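Local coordinates for uncharacterized protein YacP (Bacillus subtilis, PDB 5MQ8) that acts as an endoribonuclease, Rae1, involved in ribosome-dependent mRNA decay, at residues E28-L33 with H55-L60; Q35-Y40 with R122-E127. One frame throughout, in Å; residues are numbered along the deposited sequence.

Contact 1: E28-L33 with H55-L60; sequences EARDVL and HLVKGL
Arg30, on a turn of helix, and Val57, in a loop with no regular structure, bring the two backbones closest, with their CA atoms 7.4 Å apart. Arg30 is the one residue of 28-33 that touches the loop segment 55-60. Its CG stands anti to the backbone N (chi1 171°), and the chain then bends at chi2 and chi3 to bring the guanidinium to the loop. At the root of the chain, Arg30 CB packs on Val57 CG1 at 3.8 Å. Farther out, Arg30 NE and NH2 both donate hydrogen bonds to Lys58 O, at 3.2 and 2.9 Å; the NE bond is the more bent, at 141°. The shared oxygen lies in the guanidinium plane. Both donors come from the same face of the carbonyl, and NH2 stands well above its plane, off the lone pairs. The methyl CD1 of Leu60 sits over the centre of one guanidinium face, 3.6 Å from Arg30 NE. On another edge, Arg30 NH1 makes a salt bridge to Asp31 OD1 at 2.8 Å, which helps fix the rotation of the group. Asp31 OD2 forms a salt bridge with Lys63. A water accepts from Arg30 NH2 at 3.0 Å and, weakly, from Lys58 NZ. The contact ties helix 23-44 to the loop between strands 47-52 and 70-73. Phe52 of strand 47-52 touches both Arg30 and Val57, and Tyr9 of helix 8-14 touches Val57.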
# COMPACT_ATOMS: atom_id res chain seq x y z
N GLU A 28 10.93 2.07 16.90
CA GLU A 28 10.58 2.45 15.55
C GLU A 28 11.71 2.09 14.58
O GLU A 28 11.42 1.56 13.51
CB GLU A 28 10.21 3.94 15.47
CG GLU A 28 8.78 4.19 15.92
CD GLU A 28 8.31 5.62 16.03
OE1 GLU A 28 8.82 6.50 15.29
OE2 GLU A 28 7.39 5.87 16.85
N ALA A 29 12.97 2.32 14.98
CA ALA A 29 14.13 2.00 14.14
C ALA A 29 14.22 0.48 13.85
O ALA A 29 14.50 0.08 12.72
CB ALA A 29 15.41 2.50 14.78
N ARG A 30 13.93 -0.34 14.87
CA ARG A 30 13.89 -1.80 14.81
C ARG A 30 12.81 -2.26 13.81
O ARG A 30 13.10 -3.06 12.93
CB ARG A 30 13.64 -2.36 16.22
CG ARG A 30 13.37 -3.86 16.30
CD ARG A 30 11.92 -4.11 16.63
NE ARG A 30 11.71 -4.19 18.06
CZ ARG A 30 10.54 -4.04 18.66
NH1 ARG A 30 9.45 -3.75 17.95
NH2 ARG A 30 10.44 -4.16 19.97
N ASP A 31 11.60 -1.71 13.93
CA ASP A 31 10.47 -2.00 13.05
C ASP A 31 10.75 -1.65 11.59
O ASP A 31 10.46 -2.46 10.72
CB ASP A 31 9.21 -1.28 13.55
CG ASP A 31 8.62 -1.85 14.84
OD1 ASP A 31 9.04 -2.95 15.25
OD2 ASP A 31 7.74 -1.18 15.43
N VAL A 32 11.31 -0.45 11.32
CA VAL A 32 11.66 -0.00 9.97
C VAL A 32 12.72 -0.94 9.39
O VAL A 32 12.56 -1.40 8.25
CB VAL A 32 12.07 1.49 9.90
CG1 VAL A 32 12.55 1.87 8.49
CG2 VAL A 32 10.91 2.40 10.32
N LEU A 33 13.76 -1.27 10.19
CA LEU A 33 14.83 -2.18 9.77
C LEU A 33 14.30 -3.55 9.38
O LEU A 33 14.69 -4.06 8.33
CB LEU A 33 15.96 -2.27 10.82
CG LEU A 33 17.11 -3.24 10.54
CD1 LEU A 33 17.87 -2.86 9.24
CD2 LEU A 33 18.06 -3.30 11.72
N HIS A 55 20.22 -5.68 25.19
CA HIS A 55 20.43 -4.57 26.13
C HIS A 55 20.30 -3.19 25.49
O HIS A 55 20.15 -2.20 26.22
CB HIS A 55 21.76 -4.71 26.89
CG HIS A 55 21.71 -5.80 27.89
ND1 HIS A 55 21.02 -5.65 29.09
CD2 HIS A 55 22.16 -7.08 27.80
CE1 HIS A 55 21.11 -6.82 29.71
NE2 HIS A 55 21.78 -7.71 28.96
N LEU A 56 20.34 -3.12 24.15
CA LEU A 56 20.25 -1.84 23.43
C LEU A 56 18.95 -1.66 22.64
O LEU A 56 18.50 -0.52 22.44
CB LEU A 56 21.46 -1.66 22.49
CG LEU A 56 22.86 -1.77 23.13
CD1 LEU A 56 23.88 -2.21 22.11
CD2 LEU A 56 23.28 -0.46 23.78
N VAL A 57 18.36 -2.76 22.15
CA VAL A 57 17.14 -2.69 21.35
C VAL A 57 15.97 -3.35 22.07
O VAL A 57 16.11 -4.44 22.63
CB VAL A 57 17.34 -3.26 19.91
CG1 VAL A 57 16.10 -3.05 19.03
CG2 VAL A 57 18.58 -2.66 19.23
N LYS A 58 14.81 -2.66 22.03
CA LYS A 58 13.54 -3.07 22.61
C LYS A 58 13.12 -4.44 22.08
O LYS A 58 13.12 -4.67 20.86
CB LYS A 58 12.47 -2.01 22.29
CG LYS A 58 11.03 -2.36 22.67
CD LYS A 58 10.64 -1.98 24.08
CE LYS A 58 9.47 -2.81 24.57
NZ LYS A 58 8.21 -2.52 23.83
N GLY A 59 12.79 -5.34 23.01
CA GLY A 59 12.33 -6.69 22.71
C GLY A 59 10.97 -6.70 22.06
O GLY A 59 10.17 -5.77 22.24
N LEU A 60 10.71 -7.74 21.25
CA LEU A 60 9.46 -7.94 20.51
C LEU A 60 8.26 -8.13 21.44
O LEU A 60 7.19 -7.57 21.16
CB LEU A 60 9.62 -9.14 19.55
CG LEU A 60 9.77 -8.86 18.05
CD1 LEU A 60 10.54 -7.58 17.75
CD2 LEU A 60 10.45 -10.03 17.36
O HOH W 1 7.62 -3.76 20.82

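Contact 2: Q35-Y40 with R122-E127; sequences QKMAEY and RELLRE
Tyr40 and Glu127 meet with the phenol ring and the carboxylate nearly coplanar, their planes 10° apart. Tyr40 OH donates a hydrogen bond to Glu127 OE1 at 2.9 Å. The hydroxyl meets that oxygen nearly along its C-O axis. Glu127 OE1 lies at the ring edge, in its plane, and also comes to 3.3 Å from Tyr40 CE2. The CG of Tyr40 is anti to the backbone N (chi1 -172°), which carries the ring across toward the second helix. Glu127 is extended beyond CG, and its carboxylate reaches the hydroxyl at the end of the ring.

Leu124, one turn earlier than Glu127, puts its two methyls to different partners. Leu124 CD1 approaches the Tyr40 ring obliquely, 3.8 Å from Tyr40 CE2. Leu124 CD2 lies 4.0 Å from Met37 SD. The ends of Met37 and Leu124 meet tip to tip, and the bends of Met37 at chi2 and chi3 bring its SD and CE to the leucine.

The two helix segments cross at 68°, with axes 11.4 Å apart at closest approach. Met37, Tyr40, Leu124 and Glu127 span that distance. Both helices lie against the parallel sheet of this PIN-clan NYN domain, whose strand order is 3-2-1-4-5. Leu4 of strand 3-7 touches Met37, Tyr40 and Leu124, so all three pack down onto a central strand. Lys119 of strand 117-119 touches Tyr40, Leu124 and Glu127. On the first helix, Lys36 NZ forms a salt bridge with Glu39 OE1 at 2.8 Å and a second with Glu132 of helix 121-145.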
# COMPACT_ATOMS: atom_id res chain seq x y z
N GLN A 35 11.28 -4.32 8.27
CA GLN A 35 10.53 -4.16 7.02
C GLN A 35 11.49 -4.06 5.83
O GLN A 35 11.26 -4.71 4.82
CB GLN A 35 9.55 -2.96 7.11
CG GLN A 35 8.71 -2.70 5.83
CD GLN A 35 7.98 -3.90 5.24
OE1 GLN A 35 7.98 -4.12 4.03
NE2 GLN A 35 7.37 -4.72 6.07
N LYS A 36 12.60 -3.30 5.98
CA LYS A 36 13.64 -3.17 4.96
C LYS A 36 14.27 -4.54 4.66
O LYS A 36 14.51 -4.85 3.49
CB LYS A 36 14.75 -2.17 5.39
CG LYS A 36 14.31 -0.71 5.52
CD LYS A 36 13.63 -0.17 4.27
CE LYS A 36 12.20 0.19 4.57
NZ LYS A 36 11.30 -0.03 3.41
N MET A 37 14.50 -5.35 5.71
CA MET A 37 15.07 -6.68 5.57
C MET A 37 14.10 -7.69 4.94
O MET A 37 14.55 -8.63 4.29
CB MET A 37 15.69 -7.20 6.88
CG MET A 37 16.99 -6.44 7.31
SD MET A 37 18.12 -5.85 6.02
CE MET A 37 18.72 -7.24 5.46
N ALA A 38 12.76 -7.47 5.09
CA ALA A 38 11.72 -8.29 4.46
C ALA A 38 11.80 -8.07 2.95
O ALA A 38 11.82 -9.04 2.21
CB ALA A 38 10.35 -7.91 4.98
N GLU A 39 11.91 -6.79 2.52
CA GLU A 39 12.06 -6.41 1.11
C GLU A 39 13.33 -7.03 0.51
O GLU A 39 13.25 -7.60 -0.58
CB GLU A 39 12.10 -4.89 0.97
CG GLU A 39 10.73 -4.25 1.05
CD GLU A 39 10.66 -2.87 1.66
OE1 GLU A 39 11.69 -2.15 1.63
OE2 GLU A 39 9.58 -2.50 2.15
N TYR A 40 14.47 -6.97 1.25
CA TYR A 40 15.77 -7.53 0.85
C TYR A 40 15.65 -9.03 0.66
O TYR A 40 16.08 -9.52 -0.39
CB TYR A 40 16.86 -7.21 1.90
CG TYR A 40 18.26 -7.58 1.46
CD1 TYR A 40 18.76 -8.87 1.65
CD2 TYR A 40 19.10 -6.64 0.87
CE1 TYR A 40 20.03 -9.23 1.22
CE2 TYR A 40 20.40 -6.98 0.47
CZ TYR A 40 20.86 -8.27 0.64
OH TYR A 40 22.14 -8.60 0.24
N ARG A 122 26.94 0.85 5.25
CA ARG A 122 26.77 1.71 4.08
C ARG A 122 26.40 0.88 2.86
O ARG A 122 25.50 1.26 2.11
CB ARG A 122 28.08 2.49 3.83
CG ARG A 122 27.89 3.80 3.06
CD ARG A 122 29.16 4.63 2.95
NE ARG A 122 29.50 5.33 4.20
CZ ARG A 122 29.03 6.52 4.56
NH1 ARG A 122 29.40 7.06 5.72
NH2 ARG A 122 28.22 7.20 3.76
N GLU A 123 27.09 -0.27 2.66
CA GLU A 123 26.84 -1.19 1.55
C GLU A 123 25.45 -1.77 1.64
O GLU A 123 24.75 -1.79 0.62
CB GLU A 123 27.86 -2.33 1.53
CG GLU A 123 29.17 -2.01 0.83
CD GLU A 123 30.37 -2.81 1.28
OE1 GLU A 123 30.24 -4.04 1.50
OE2 GLU A 123 31.45 -2.20 1.42
N LEU A 124 25.03 -2.25 2.84
CA LEU A 124 23.70 -2.82 3.00
C LEU A 124 22.64 -1.76 2.72
O LEU A 124 21.70 -2.04 1.97
CB LEU A 124 23.48 -3.52 4.36
CG LEU A 124 22.12 -4.25 4.54
CD1 LEU A 124 21.89 -5.33 3.49
CD2 LEU A 124 21.96 -4.80 5.95
N LEU A 125 22.83 -0.53 3.25
CA LEU A 125 21.92 0.60 3.02
C LEU A 125 21.74 0.90 1.52
O LEU A 125 20.60 1.04 1.07
CB LEU A 125 22.39 1.86 3.78
CG LEU A 125 21.56 3.17 3.58
CD1 LEU A 125 20.12 3.04 4.11
CD2 LEU A 125 22.26 4.34 4.24
N ARG A 126 22.86 0.96 0.75
CA ARG A 126 22.88 1.22 -0.70
C ARG A 126 22.07 0.14 -1.46
O ARG A 126 21.29 0.48 -2.34
CB ARG A 126 24.34 1.29 -1.21
CG ARG A 126 24.49 1.59 -2.71
CD ARG A 126 25.89 1.28 -3.22
NE ARG A 126 25.87 0.98 -4.66
CZ ARG A 126 26.96 0.79 -5.40
NH1 ARG A 126 28.17 0.86 -4.86
NH2 ARG A 126 26.84 0.52 -6.70
N GLU A 127 22.24 -1.12 -1.08
CA GLU A 127 21.53 -2.28 -1.61
C GLU A 127 20.03 -2.18 -1.28
O GLU A 127 19.20 -2.33 -2.17
CB GLU A 127 22.11 -3.57 -1.03
CG GLU A 127 23.45 -3.93 -1.64
CD GLU A 127 24.07 -5.25 -1.23
OE1 GLU A 127 23.39 -6.06 -0.55
OE2 GLU A 127 25.23 -5.49 -1.62

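In the fold
Contacts 1 and 2 lie on successive parts of helix 23-44, with centres about 16 Å apart, and do not otherwise touch. Contact 1 joins the earlier part of the helix to the loop after strand 47-52. Contact 2 joins the later part to helix 121-145, after strand 117-119. One helix thus links chain regions that follow two different strands of the sheet. The first contact is mainly polar and partly buried; the second is buried and combines apolar packing with one hydrogen bond. Their centres lie about 10 and 6 Å from the centre of the chain. The second subunit, another copy of the protein, packs on this helix at both contacts: its Ile151 at 28-33, its Ser154 and Leu158 at 35-40.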